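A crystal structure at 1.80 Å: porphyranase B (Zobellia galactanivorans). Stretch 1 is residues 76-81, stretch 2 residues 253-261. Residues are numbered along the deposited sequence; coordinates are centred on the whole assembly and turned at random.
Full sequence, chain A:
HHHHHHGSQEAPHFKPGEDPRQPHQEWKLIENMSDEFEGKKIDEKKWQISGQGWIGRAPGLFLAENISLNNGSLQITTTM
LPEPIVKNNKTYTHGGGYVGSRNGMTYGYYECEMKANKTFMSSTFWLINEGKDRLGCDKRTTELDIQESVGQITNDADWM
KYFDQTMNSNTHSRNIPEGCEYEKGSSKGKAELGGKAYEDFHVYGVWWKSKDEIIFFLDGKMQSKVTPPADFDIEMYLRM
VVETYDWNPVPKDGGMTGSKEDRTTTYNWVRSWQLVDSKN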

# COMPACT_ATOMS: atom_id res chain seq x y z
N ILE A 76 7.87 -4.56 -8.40
CA ILE A 76 7.36 -5.79 -7.76
C ILE A 76 6.64 -6.55 -8.87
O ILE A 76 5.63 -6.09 -9.42
CB ILE A 76 6.39 -5.49 -6.56
CG1 ILE A 76 7.06 -4.49 -5.58
CG2 ILE A 76 6.01 -6.85 -5.87
CD1 ILE A 76 6.14 -4.27 -4.29
N THR A 77 7.18 -7.72 -9.21
CA THR A 77 6.74 -8.39 -10.43
C THR A 77 5.93 -9.65 -10.06
O THR A 77 6.40 -10.46 -9.25
CB THR A 77 8.00 -8.79 -11.26
OG1 THR A 77 8.67 -7.59 -11.72
CG2 THR A 77 7.55 -9.60 -12.51
N THR A 78 4.79 -9.85 -10.68
CA THR A 78 4.02 -11.07 -10.47
C THR A 78 4.52 -12.21 -11.35
O THR A 78 4.88 -11.98 -12.53
CB THR A 78 2.57 -10.89 -10.83
OG1 THR A 78 2.43 -10.51 -12.20
CG2 THR A 78 1.82 -9.83 -9.92
N THR A 79 4.48 -13.42 -10.80
CA THR A 79 4.97 -14.62 -11.54
C THR A 79 4.08 -15.82 -11.32
O THR A 79 3.20 -15.83 -10.40
CB THR A 79 6.42 -15.00 -11.13
OG1 THR A 79 6.48 -15.30 -9.74
CG2 THR A 79 7.43 -13.89 -11.42
N MET A 80 4.22 -16.79 -12.21
CA MET A 80 3.66 -18.11 -11.95
C MET A 80 4.80 -18.86 -11.20
O MET A 80 5.96 -18.80 -11.60
CB MET A 80 3.29 -18.82 -13.27
CG MET A 80 2.62 -20.18 -12.98
SD MET A 80 0.93 -19.98 -12.37
CE MET A 80 0.06 -19.40 -13.84
N LEU A 81 4.51 -19.50 -10.08
CA LEU A 81 5.59 -20.28 -9.45
C LEU A 81 5.82 -21.52 -10.40
O LEU A 81 4.91 -22.04 -11.00
CB LEU A 81 5.13 -20.80 -8.09
CG LEU A 81 4.67 -19.71 -7.06
CD1 LEU A 81 4.21 -20.43 -5.75
CD2 LEU A 81 5.80 -18.68 -6.81
N ASP A 253 -6.45 -18.71 -17.91
CA ASP A 253 -5.14 -18.91 -18.53
C ASP A 253 -4.00 -18.85 -17.48
O ASP A 253 -2.84 -18.91 -17.82
CB ASP A 253 -4.87 -17.93 -19.69
CG ASP A 253 -4.72 -16.45 -19.21
OD1 ASP A 253 -4.96 -16.13 -18.02
OD2 ASP A 253 -4.36 -15.60 -20.03
N GLY A 254 -4.36 -18.68 -16.19
CA GLY A 254 -3.41 -18.48 -15.10
C GLY A 254 -3.07 -17.01 -14.79
O GLY A 254 -2.47 -16.73 -13.75
N GLY A 255 -3.36 -16.10 -15.70
CA GLY A 255 -3.28 -14.66 -15.43
C GLY A 255 -1.88 -14.09 -15.56
O GLY A 255 -1.67 -12.87 -15.38
N MET A 256 -0.89 -14.93 -15.95
CA MET A 256 0.51 -14.48 -16.00
C MET A 256 1.17 -14.47 -17.40
O MET A 256 2.42 -14.52 -17.50
CB MET A 256 1.34 -15.35 -15.04
CG MET A 256 0.92 -15.19 -13.54
SD MET A 256 1.43 -13.52 -12.96
CE MET A 256 -0.21 -12.88 -12.31
N THR A 257 0.36 -14.36 -18.44
CA THR A 257 0.86 -14.36 -19.84
C THR A 257 1.37 -12.97 -20.27
O THR A 257 1.94 -12.83 -21.37
CB THR A 257 -0.24 -14.78 -20.86
OG1 THR A 257 -1.32 -13.81 -20.87
CG2 THR A 257 -0.77 -16.11 -20.44
N GLY A 258 1.16 -11.95 -19.45
CA GLY A 258 1.58 -10.58 -19.83
C GLY A 258 3.09 -10.42 -19.94
O GLY A 258 3.89 -11.21 -19.37
N SER A 259 3.51 -9.34 -20.60
CA SER A 259 4.93 -8.95 -20.57
C SER A 259 5.45 -8.69 -19.15
O SER A 259 4.66 -8.52 -18.20
CB SER A 259 5.09 -7.67 -21.38
OG SER A 259 4.41 -6.60 -20.70
N LYS A 260 6.77 -8.64 -18.98
CA LYS A 260 7.33 -8.35 -17.63
C LYS A 260 6.77 -7.01 -17.17
O LYS A 260 6.34 -6.85 -16.00
CB LYS A 260 8.83 -8.36 -17.57
CG LYS A 260 9.36 -8.52 -16.12
CD LYS A 260 10.83 -8.31 -16.01
CE LYS A 260 11.25 -8.41 -14.56
NZ LYS A 260 12.73 -8.51 -14.52
N GLU A 261 6.72 -6.03 -18.09
CA GLU A 261 6.18 -4.70 -17.69
C GLU A 261 4.72 -4.79 -17.20
O GLU A 261 4.37 -4.24 -16.20
CB GLU A 261 6.26 -3.74 -18.88
CG GLU A 261 5.89 -2.25 -18.53
CD GLU A 261 6.85 -1.55 -17.47
OE1 GLU A 261 7.91 -2.09 -16.96
OE2 GLU A 261 6.50 -0.38 -17.15

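The contact between residues 76-81 and 253-261 of porphyranase B is a small van der Waals packing of a strand-bearing segment against a loop, with no hydrogen bond across it and a single methionine, M256, at its centre. It illustrates how a long, unbranched, sulfur-containing side chain can join two segments far apart in sequence without any polar pairing.

M256 has its CA-to-CB bond directed toward the other stretch and gives up more area to the contact than any other residue. Its SD lies 3.3 Å from OG1 of T78 and 3.7 Å from the backbone N of T79, so the thioether settles beside the short loop position between the strand segments. The T78 hydroxyl is hydrogen-bonded to a residue just beyond one of the stretches, and its approach to the sulfur is best read as close packing. Farther back along the same side chain, CG of M256 is 3.9 Å from N of M80.

M80 completes a pair of methionines. Its CA-to-CB bond points sideways, yet the chain folds back through chi values of t, p and p, bringing CE within 4.3 Å of CG of M256 in an apolar contact. The same CE sits 3.7 Å from O of G254. Here the absence of a side chain matters: an ideal CB on G254 would fall 2.7 Å from CE of M80, a clash, and the local backbone angles call for glycine on their own account. The turn is steadied by a hydrogen bond from N of G255 to OD1 of D253, 2.8 Å long.

At the other end, K260 extends with all four chi angles t, and its CE comes within 3.9 Å of OG1 of T77. That hydroxyl is hydrogen-bonded elsewhere in the structure, and the lysine contributes here through its aliphatic portion.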